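Local coordinates for ParB domain protein nuclease (Sulfolobus solfataricus, PDB 5K5D), which probably takes part in archaeal DNA segregation as a pNOB8-like ParB protein and may act as a nuclease, at residues 109-117 with 185-195; 120-128 with 161-169. The protein carries 4 engineered substitutions. All blocks are in the same frame, centred on the assembly; numbering follows the deposited sequence.

Contact 1 of 2, residues 109-117 with 185-195; sequences KNERLALFQ and KALSESDKRKM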
loop_
_atom_site.group_PDB
_atom_site.type_symbol
_atom_site.label_atom_id
_atom_site.label_comp_id
_atom_site.label_asym_id
_atom_site.label_seq_id
_atom_site.Cartn_x
_atom_site.Cartn_y
_atom_site.Cartn_z
ATOM N N LYS B 109 -8.801 1.908 -6.304
ATOM C CA LYS B 109 -8.898 1.417 -4.931
ATOM C C LYS B 109 -7.825 0.369 -4.618
ATOM O O LYS B 109 -7.338 0.288 -3.491
ATOM C CB LYS B 109 -10.301 0.856 -4.663
ATOM C CG LYS B 109 -10.641 0.652 -3.190
ATOM C CD LYS B 109 -12.099 0.241 -3.021
ATOM C CE LYS B 109 -12.481 0.108 -1.555
ATOM N NZ LYS B 109 -11.568 -0.815 -0.832
ATOM N N ASN B 110 -7.456 -0.416 -5.626
ATOM C CA ASN B 110 -6.496 -1.505 -5.454
ATOM C C ASN B 110 -5.042 -1.046 -5.430
ATOM O O ASN B 110 -4.182 -1.700 -4.842
ATOM C CB ASN B 110 -6.687 -2.563 -6.542
ATOM C CG ASN B 110 -7.965 -3.359 -6.364
ATOM O OD1 ASN B 110 -9.050 -2.897 -6.715
ATOM N ND2 ASN B 110 -7.842 -4.563 -5.815
ATOM N N GLU B 111 -4.772 0.078 -6.079
ATOM C CA GLU B 111 -3.423 0.613 -6.135
ATOM C C GLU B 111 -3.093 1.343 -4.840
ATOM O O GLU B 111 -1.946 1.341 -4.392
ATOM C CB GLU B 111 -3.268 1.549 -7.336
ATOM C CG GLU B 111 -3.353 0.843 -8.673
ATOM C CD GLU B 111 -3.618 1.792 -9.829
ATOM O OE1 GLU B 111 -3.339 1.415 -10.989
ATOM O OE2 GLU B 111 -4.109 2.913 -9.580
ATOM N N ARG B 112 -4.100 1.967 -4.237
ATOM C CA ARG B 112 -3.894 2.669 -2.975
ATOM C C ARG B 112 -3.797 1.682 -1.814
ATOM O O ARG B 112 -3.063 1.911 -0.854
ATOM C CB ARG B 112 -5.005 3.687 -2.720
ATOM C CG ARG B 112 -6.350 3.080 -2.396
ATOM C CD ARG B 112 -7.324 4.152 -1.931
ATOM N NE ARG B 112 -7.440 5.240 -2.898
ATOM C CZ ARG B 112 -8.201 6.313 -2.722
ATOM N NH1 ARG B 112 -8.915 6.444 -1.611
ATOM N NH2 ARG B 112 -8.246 7.255 -3.654
ATOM N N LEU B 113 -4.543 0.586 -1.910
ATOM C CA LEU B 113 -4.469 -0.482 -0.924
ATOM C C LEU B 113 -3.074 -1.098 -0.920
ATOM O O LEU B 113 -2.516 -1.392 0.134
ATOM C CB LEU B 113 -5.516 -1.554 -1.225
ATOM C CG LEU B 113 -6.880 -1.402 -0.554
ATOM C CD1 LEU B 113 -7.925 -2.307 -1.207
ATOM C CD2 LEU B 113 -6.765 -1.685 0.936
ATOM N N ALA B 114 -2.517 -1.293 -2.108
ATOM C CA ALA B 114 -1.176 -1.839 -2.241
ATOM C C ALA B 114 -0.153 -0.880 -1.646
ATOM O O ALA B 114 0.819 -1.309 -1.025
ATOM C CB ALA B 114 -0.854 -2.134 -3.705
ATOM N N LEU B 115 -0.377 0.415 -1.836
ATOM C CA LEU B 115 0.483 1.424 -1.230
ATOM C C LEU B 115 0.295 1.415 0.282
ATOM O O LEU B 115 1.261 1.475 1.041
ATOM C CB LEU B 115 0.167 2.812 -1.792
ATOM C CG LEU B 115 0.841 4.013 -1.117
ATOM C CD1 LEU B 115 2.356 3.910 -1.164
ATOM C CD2 LEU B 115 0.377 5.311 -1.765
ATOM N N PHE B 116 -0.960 1.330 0.704
ATOM C CA PHE B 116 -1.298 1.338 2.118
ATOM C C PHE B 116 -0.557 0.229 2.856
ATOM O O PHE B 116 0.062 0.470 3.892
ATOM C CB PHE B 116 -2.804 1.170 2.305
ATOM C CG PHE B 116 -3.321 1.774 3.573
ATOM C CD1 PHE B 116 -2.498 2.559 4.365
ATOM C CD2 PHE B 116 -4.631 1.559 3.978
ATOM C CE1 PHE B 116 -2.969 3.120 5.535
ATOM C CE2 PHE B 116 -5.110 2.120 5.151
ATOM C CZ PHE B 116 -4.278 2.901 5.930
ATOM N N GLN B 117 -0.625 -0.984 2.316
ATOM C CA GLN B 117 0.094 -2.107 2.902
ATOM C C GLN B 117 1.603 -1.877 2.908
ATOM O O GLN B 117 2.268 -2.144 3.908
ATOM C CB GLN B 117 -0.232 -3.416 2.175
ATOM C CG GLN B 117 0.590 -4.595 2.668
ATOM C CD GLN B 117 0.303 -5.873 1.912
ATOM O OE1 GLN B 117 -0.773 -6.045 1.342
ATOM N NE2 GLN B 117 1.274 -6.781 1.897
ATOM N N LYS B 185 -10.467 8.955 5.229
ATOM C CA LYS B 185 -10.508 9.567 3.907
ATOM C C LYS B 185 -9.925 8.653 2.827
ATOM O O LYS B 185 -10.170 8.851 1.636
ATOM C CB LYS B 185 -9.793 10.921 3.917
ATOM C CG LYS B 185 -10.530 12.002 4.696
ATOM C CD LYS B 185 -9.716 13.284 4.777
ATOM C CE LYS B 185 -10.568 14.449 5.253
ATOM N NZ LYS B 185 -11.640 14.790 4.270
ATOM N N ALA B 186 -9.160 7.649 3.247
ATOM C CA ALA B 186 -8.539 6.715 2.315
ATOM C C ALA B 186 -9.325 5.409 2.230
ATOM O O ALA B 186 -9.517 4.852 1.148
ATOM C CB ALA B 186 -7.108 6.443 2.727
ATOM N N LEU B 187 -9.769 4.923 3.384
ATOM C CA LEU B 187 -10.560 3.704 3.458
ATOM C C LEU B 187 -11.598 3.814 4.559
ATOM O O LEU B 187 -11.653 4.812 5.274
ATOM C CB LEU B 187 -9.666 2.494 3.722
ATOM C CG LEU B 187 -8.718 2.068 2.603
ATOM C CD1 LEU B 187 -7.865 0.902 3.068
ATOM C CD2 LEU B 187 -9.498 1.701 1.351
ATOM N N SER B 188 -12.417 2.779 4.695
ATOM C CA SER B 188 -13.459 2.765 5.708
ATOM C C SER B 188 -13.011 1.956 6.913
ATOM O O SER B 188 -11.978 1.290 6.876
ATOM C CB SER B 188 -14.752 2.178 5.140
ATOM O OG SER B 188 -14.607 0.796 4.857
ATOM N N GLU B 189 -13.797 2.020 7.981
ATOM C CA GLU B 189 -13.488 1.286 9.196
ATOM C C GLU B 189 -13.386 -0.209 8.893
ATOM O O GLU B 189 -12.392 -0.851 9.231
ATOM C CB GLU B 189 -14.562 1.544 10.255
ATOM C CG GLU B 189 -14.127 1.260 11.690
ATOM C CD GLU B 189 -13.326 2.397 12.300
ATOM O OE1 GLU B 189 -12.716 2.184 13.371
ATOM O OE2 GLU B 189 -13.310 3.503 11.717
ATOM N N SER B 190 -14.411 -0.751 8.241
ATOM C CA SER B 190 -14.488 -2.184 7.954
ATOM C C SER B 190 -13.454 -2.625 6.921
ATOM O O SER B 190 -12.939 -3.741 6.984
ATOM C CB SER B 190 -15.891 -2.562 7.476
ATOM O OG SER B 190 -16.184 -1.949 6.232
ATOM N N ASP B 191 -13.163 -1.746 5.967
ATOM C CA ASP B 191 -12.118 -1.999 4.982
ATOM C C ASP B 191 -10.739 -2.142 5.634
ATOM O O ASP B 191 -9.937 -2.973 5.217
ATOM C CB ASP B 191 -12.091 -0.896 3.921
ATOM C CG ASP B 191 -12.942 -1.232 2.708
ATOM O OD1 ASP B 191 -12.757 -0.584 1.656
ATOM O OD2 ASP B 191 -13.788 -2.149 2.803
ATOM N N LYS B 192 -10.464 -1.331 6.652
ATOM C CA LYS B 192 -9.189 -1.421 7.358
ATOM C C LYS B 192 -9.119 -2.703 8.171
ATOM O O LYS B 192 -8.045 -3.272 8.366
ATOM C CB LYS B 192 -8.982 -0.227 8.289
ATOM C CG LYS B 192 -8.783 1.101 7.586
ATOM C CD LYS B 192 -8.527 2.205 8.594
ATOM C CE LYS B 192 -8.527 3.562 7.934
ATOM N NZ LYS B 192 -9.884 3.914 7.435
ATOM N N ARG B 193 -10.271 -3.155 8.650
ATOM C CA ARG B 193 -10.317 -4.338 9.492
ATOM C C ARG B 193 -10.252 -5.587 8.627
ATOM O O ARG B 193 -9.571 -6.555 8.968
ATOM C CB ARG B 193 -11.578 -4.335 10.352
ATOM C CG ARG B 193 -11.599 -5.435 11.389
ATOM C CD ARG B 193 -12.806 -5.319 12.295
ATOM N NE ARG B 193 -12.945 -6.502 13.135
ATOM C CZ ARG B 193 -13.600 -7.598 12.768
ATOM N NH1 ARG B 193 -14.179 -7.655 11.576
ATOM N NH2 ARG B 193 -13.675 -8.633 13.591
ATOM N N LYS B 194 -10.966 -5.549 7.504
ATOM C CA LYS B 194 -10.923 -6.624 6.523
ATOM C C LYS B 194 -9.505 -6.799 6.011
ATOM O O LYS B 194 -8.995 -7.915 5.935
ATOM C CB LYS B 194 -11.849 -6.318 5.343
ATOM C CG LYS B 194 -13.318 -6.550 5.615
ATOM C CD LYS B 194 -14.159 -6.043 4.457
ATOM C CE LYS B 194 -15.643 -6.282 4.695
ATOM N NZ LYS B 194 -16.482 -5.571 3.688
HETATM N N MSE B 195 -8.875 -5.687 5.651
HETATM C CA MSE B 195 -7.526 -5.732 5.109
HETATM C C MSE B 195 -6.547 -6.253 6.150
HETATM O O MSE B 195 -5.676 -7.063 5.837
HETATM C CB MSE B 195 -7.090 -4.357 4.605
HETATM C CG MSE B 195 -5.922 -4.422 3.631
HETATM SE SE MSE B 195 -4.240 -3.733 4.338
HETATM C CE MSE B 195 -4.586 -1.836 4.097
#

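Contact 2 of 2, residues 120-128 with 161-169; sequences ADRIAKMQA and TLDDGTTIS. Engineered in segment 120-128: Met-126 (natural residue Ile).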
loop_
_atom_site.group_PDB
_atom_site.type_symbol
_atom_site.label_atom_id
_atom_site.label_comp_id
_atom_site.label_asym_id
_atom_site.label_seq_id
_atom_site.Cartn_x
_atom_site.Cartn_y
_atom_site.Cartn_z
ATOM N N ALA B 120 2.177 0.524 5.758
ATOM C CA ALA B 120 1.926 -0.033 7.088
ATOM C C ALA B 120 2.976 -1.069 7.500
ATOM O O ALA B 120 3.375 -1.133 8.663
ATOM C CB ALA B 120 0.522 -0.618 7.172
ATOM N N ASP B 121 3.413 -1.873 6.535
ATOM C CA ASP B 121 4.486 -2.841 6.735
ATOM C C ASP B 121 5.793 -2.167 7.137
ATOM O O ASP B 121 6.529 -2.690 7.973
ATOM C CB ASP B 121 4.716 -3.659 5.457
ATOM C CG ASP B 121 3.674 -4.749 5.256
ATOM O OD1 ASP B 121 2.609 -4.706 5.911
ATOM O OD2 ASP B 121 3.921 -5.649 4.430
ATOM N N ARG B 122 6.089 -1.017 6.531
ATOM C CA ARG B 122 7.309 -0.278 6.852
ATOM C C ARG B 122 7.228 0.256 8.272
ATOM O O ARG B 122 8.164 0.108 9.061
ATOM C CB ARG B 122 7.527 0.896 5.897
ATOM C CG ARG B 122 7.558 0.551 4.417
ATOM C CD ARG B 122 8.581 -0.517 4.096
ATOM N NE ARG B 122 9.051 -0.408 2.716
ATOM C CZ ARG B 122 8.403 -0.882 1.654
ATOM N NH1 ARG B 122 7.237 -1.502 1.802
ATOM N NH2 ARG B 122 8.921 -0.731 0.444
ATOM N N ILE B 123 6.099 0.883 8.586
ATOM C CA ILE B 123 5.891 1.471 9.902
ATOM C C ILE B 123 5.962 0.408 10.997
ATOM O O ILE B 123 6.402 0.680 12.115
ATOM C CB ILE B 123 4.536 2.205 9.984
ATOM C CG1 ILE B 123 4.521 3.411 9.041
ATOM C CG2 ILE B 123 4.244 2.636 11.411
ATOM C CD1 ILE B 123 5.522 4.471 9.396
ATOM N N ALA B 124 5.533 -0.806 10.670
ATOM C CA ALA B 124 5.546 -1.901 11.632
ATOM C C ALA B 124 6.974 -2.263 12.021
ATOM O O ALA B 124 7.274 -2.447 13.198
ATOM C CB ALA B 124 4.821 -3.115 11.070
ATOM N N LYS B 125 7.850 -2.359 11.024
ATOM C CA LYS B 125 9.255 -2.665 11.259
ATOM C C LYS B 125 9.942 -1.526 12.008
ATOM O O LYS B 125 10.848 -1.755 12.809
ATOM C CB LYS B 125 9.968 -2.924 9.936
ATOM C CG LYS B 125 9.338 -4.014 9.082
ATOM C CD LYS B 125 10.107 -4.168 7.782
ATOM C CE LYS B 125 9.547 -5.276 6.905
ATOM N NZ LYS B 125 10.312 -5.368 5.630
HETATM N N MSE B 126 9.504 -0.300 11.739
HETATM C CA MSE B 126 10.035 0.884 12.409
HETATM C C MSE B 126 9.688 0.904 13.896
HETATM O O MSE B 126 10.317 1.610 14.683
HETATM C CB MSE B 126 9.498 2.156 11.747
HETATM C CG MSE B 126 10.137 2.500 10.411
HETATM SE SE MSE B 126 11.927 3.259 10.599
HETATM C CE MSE B 126 12.916 1.975 9.509
ATOM N N GLN B 127 8.674 0.135 14.277
ATOM C CA GLN B 127 8.233 0.096 15.665
ATOM C C GLN B 127 8.762 -1.142 16.387
ATOM O O GLN B 127 8.849 -1.166 17.615
ATOM C CB GLN B 127 6.707 0.147 15.739
ATOM C CG GLN B 127 6.098 1.409 15.148
ATOM C CD GLN B 127 4.579 1.397 15.185
ATOM O OE1 GLN B 127 3.963 0.399 15.564
ATOM N NE2 GLN B 127 3.968 2.509 14.790
ATOM N N ALA B 128 9.106 -2.170 15.620
ATOM C CA ALA B 128 9.718 -3.367 16.183
ATOM C C ALA B 128 11.217 -3.152 16.385
ATOM O O ALA B 128 11.881 -3.929 17.074
ATOM C CB ALA B 128 9.466 -4.566 15.285
ATOM N N THR B 161 4.744 -12.770 10.045
ATOM C CA THR B 161 6.170 -12.492 10.151
ATOM C C THR B 161 6.714 -11.919 8.854
ATOM O O THR B 161 6.802 -12.614 7.843
ATOM C CB THR B 161 6.967 -13.757 10.520
ATOM O OG1 THR B 161 6.507 -14.258 11.780
ATOM C CG2 THR B 161 8.460 -13.445 10.614
ATOM N N LEU B 162 7.081 -10.644 8.891
ATOM C CA LEU B 162 7.586 -9.960 7.708
ATOM C C LEU B 162 8.982 -10.460 7.360
ATOM O O LEU B 162 9.573 -11.242 8.103
ATOM C CB LEU B 162 7.594 -8.448 7.929
ATOM C CG LEU B 162 6.312 -7.872 8.541
ATOM C CD1 LEU B 162 6.452 -6.376 8.789
ATOM C CD2 LEU B 162 5.100 -8.169 7.660
ATOM N N ASP B 163 9.506 -9.997 6.233
ATOM C CA ASP B 163 10.788 -10.477 5.731
ATOM C C ASP B 163 11.973 -9.844 6.460
ATOM O O ASP B 163 13.008 -9.568 5.852
ATOM C CB ASP B 163 10.899 -10.198 4.233
ATOM C CG ASP B 163 10.991 -8.713 3.925
ATOM O OD1 ASP B 163 10.471 -7.904 4.724
ATOM O OD2 ASP B 163 11.589 -8.354 2.888
ATOM N N ASP B 164 11.824 -9.615 7.759
ATOM C CA ASP B 164 12.887 -9.007 8.550
ATOM C C ASP B 164 12.843 -9.525 9.979
ATOM O O ASP B 164 13.673 -9.153 10.809
ATOM C CB ASP B 164 12.743 -7.485 8.561
ATOM C CG ASP B 164 11.607 -7.021 9.448
ATOM O OD1 ASP B 164 11.743 -5.951 10.077
ATOM O OD2 ASP B 164 10.580 -7.734 9.524
ATOM N N GLY B 165 11.860 -10.372 10.267
ATOM C CA GLY B 165 11.702 -10.933 11.596
ATOM C C GLY B 165 10.672 -10.194 12.426
ATOM O O GLY B 165 10.244 -10.676 13.477
ATOM N N THR B 166 10.273 -9.015 11.962
ATOM C CA THR B 166 9.236 -8.251 12.644
ATOM C C THR B 166 7.933 -9.033 12.623
ATOM O O THR B 166 7.401 -9.332 11.553
ATOM C CB THR B 166 9.011 -6.875 11.979
ATOM O OG1 THR B 166 10.173 -6.054 12.159
ATOM C CG2 THR B 166 7.812 -6.175 12.590
ATOM N N THR B 167 7.429 -9.381 13.802
ATOM C CA THR B 167 6.138 -10.055 13.897
ATOM C C THR B 167 5.099 -9.097 14.452
ATOM O O THR B 167 5.433 -8.165 15.183
ATOM C CB THR B 167 6.198 -11.318 14.782
ATOM O OG1 THR B 167 6.692 -10.971 16.080
ATOM C CG2 THR B 167 7.111 -12.362 14.156
ATOM N N ILE B 168 3.838 -9.329 14.107
ATOM C CA ILE B 168 2.772 -8.436 14.531
ATOM C C ILE B 168 1.409 -9.111 14.426
ATOM O O ILE B 168 1.218 -10.018 13.623
ATOM C CB ILE B 168 2.789 -7.134 13.703
ATOM C CG1 ILE B 168 1.744 -6.144 14.226
ATOM C CG2 ILE B 168 2.593 -7.434 12.218
ATOM C CD1 ILE B 168 1.810 -4.782 13.566
ATOM N N SER B 169 0.466 -8.670 15.249
ATOM C CA SER B 169 -0.872 -9.244 15.250
ATOM C C SER B 169 -1.807 -8.430 14.364
ATOM O O SER B 169 -1.504 -7.291 14.007
ATOM C CB SER B 169 -1.432 -9.301 16.672
ATOM O OG SER B 169 -1.758 -8.005 17.144
#

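Contact 1 of 2, residues 109-117 with 185-195
Ala-186 is held through its backbone carbonyl. Arg-112 NH1 donates to Ala-186 O at 3.2 Å, with an N-H...O angle of 152°. The oxygen lies in the guanidinium plane, at its edge, and the donor sits on a lone pair in the carbonyl plane. CG of Arg-112 stands between its backbone N and carbonyl carbon (chi1 70°), and a bend at chi3 turns the guanidinium to this oxygen. A leucine in place of Arg-112 would probably leave Ala-186 O without this donor. Asp-181 also accepts from the backbone N of Ala-186 and of Leu-187.

Leu-187 is the apolar wedge. Its CD1 meets the edge of the Phe-116 ring at CD2, 3.4 Å away. The same methyl touches Leu-113 CD2 at 3.5 Å, and these two leucine side chains cross at about a right angle. Trp-98 stacks on the Phe-116 ring from outside the two segments.

Ser-188 is the N-cap of helix 189-201. Its OG accepts from Asp-191 N at 3.1 Å, a capping bond at the first turn of the helix. The axes of the short segments 109-117 and 189-195 come no closer than 12.4 Å and cross at -60°. This is a wide helix pair in a mostly helical part of the chain, with Leu-187, from the loop before the second helix, filling in between.

Asp-191 forms the salt bridge. Lys-109 NZ reaches Asp-191 OD1 at 2.8 Å, from above the carboxylate plane. The lysine chain runs extended until a bend at chi4 brings NZ onto the oxygen.

Met-195, a selenomethionine, ends the contact one turn further on. Its CE lies 3.4 Å from Phe-116 CD2 and 3.8 Å from Leu-113 CD2. Leu-177 and Leu-180 of helix 170-180 also touch Phe-116.

Contact 2 of 2, residues 120-128 with 161-169
Lys-125 and Asp-163 form the salt bridge of this contact. Lys-125 NZ donates to Asp-163 OD1 at 2.7 Å and uses the syn lone pair of that oxygen. The two side chains cross at about a right angle. CG of Lys-125 is anti to its carbonyl carbon (chi1 -55°), and the chain beyond is fully extended, which carries NZ along the loop to Asp-163. On the way the lysine passes Asp-164, whose OD1 lies 3.2 Å from Lys-125 CG. The Asp-164 carboxylate is not in a salt bridge with NZ, but its charge is near enough that it may add to the attraction.

Polar bonds inside the loop fix Asp-164 itself. Thr-166 OG1 donates to Asp-164 OD1 at 2.6 Å, on the syn side. Thr-166 N donates to Asp-164 OD2 at 2.8 Å, from above the carboxylate plane. Both oxygens are thus gripped by one threonine. Asp-121 on the helix turns its own carboxylate to Arg-199 and Tyr-173.

The apolar contacts fill the space nearer the helix backbone. Leu-162 CD1 rests 3.7 Å from Lys-125 CG, so the aliphatic part of the lysine serves as a greasy surface. Ala-124 CB lies 4.3 Å from Leu-162 CD1 and also meets the end methyl of Ile-168. Thr-166 places its CG2 methyl 3.5 Å from Ala-128 CB.

Antiparallel strands 159-161 and 167-169 flank this loop, and Ile-168 pairs with Val-160 through the backbone. Leu-162 N also bonds to Thr-166 O. The arrangement is a beta hairpin laid against a helix, with an Asx turn at Asp-164 in its connection.

How the contacts relate
Both contacts use helix 109-128. Contact 1 takes its N-terminal part and contact 2 the part further on, with centres about 18 Å apart. Along the chain the order is 109-117, 120-128, 161-169, 185-195, so both segments of contact 2 fall between those of contact 1. Residues 135-151, in the connection before the hairpin, are not modelled. Helix 170-180 links the two contacts, since it touches helix 109-128 in both of them. Helix 189-201 packs in contact 1 and also reaches the part of the long helix used by contact 2. Helix 109-128 thus joins the hairpin and helices 170-180 and 189-201 into one packed unit.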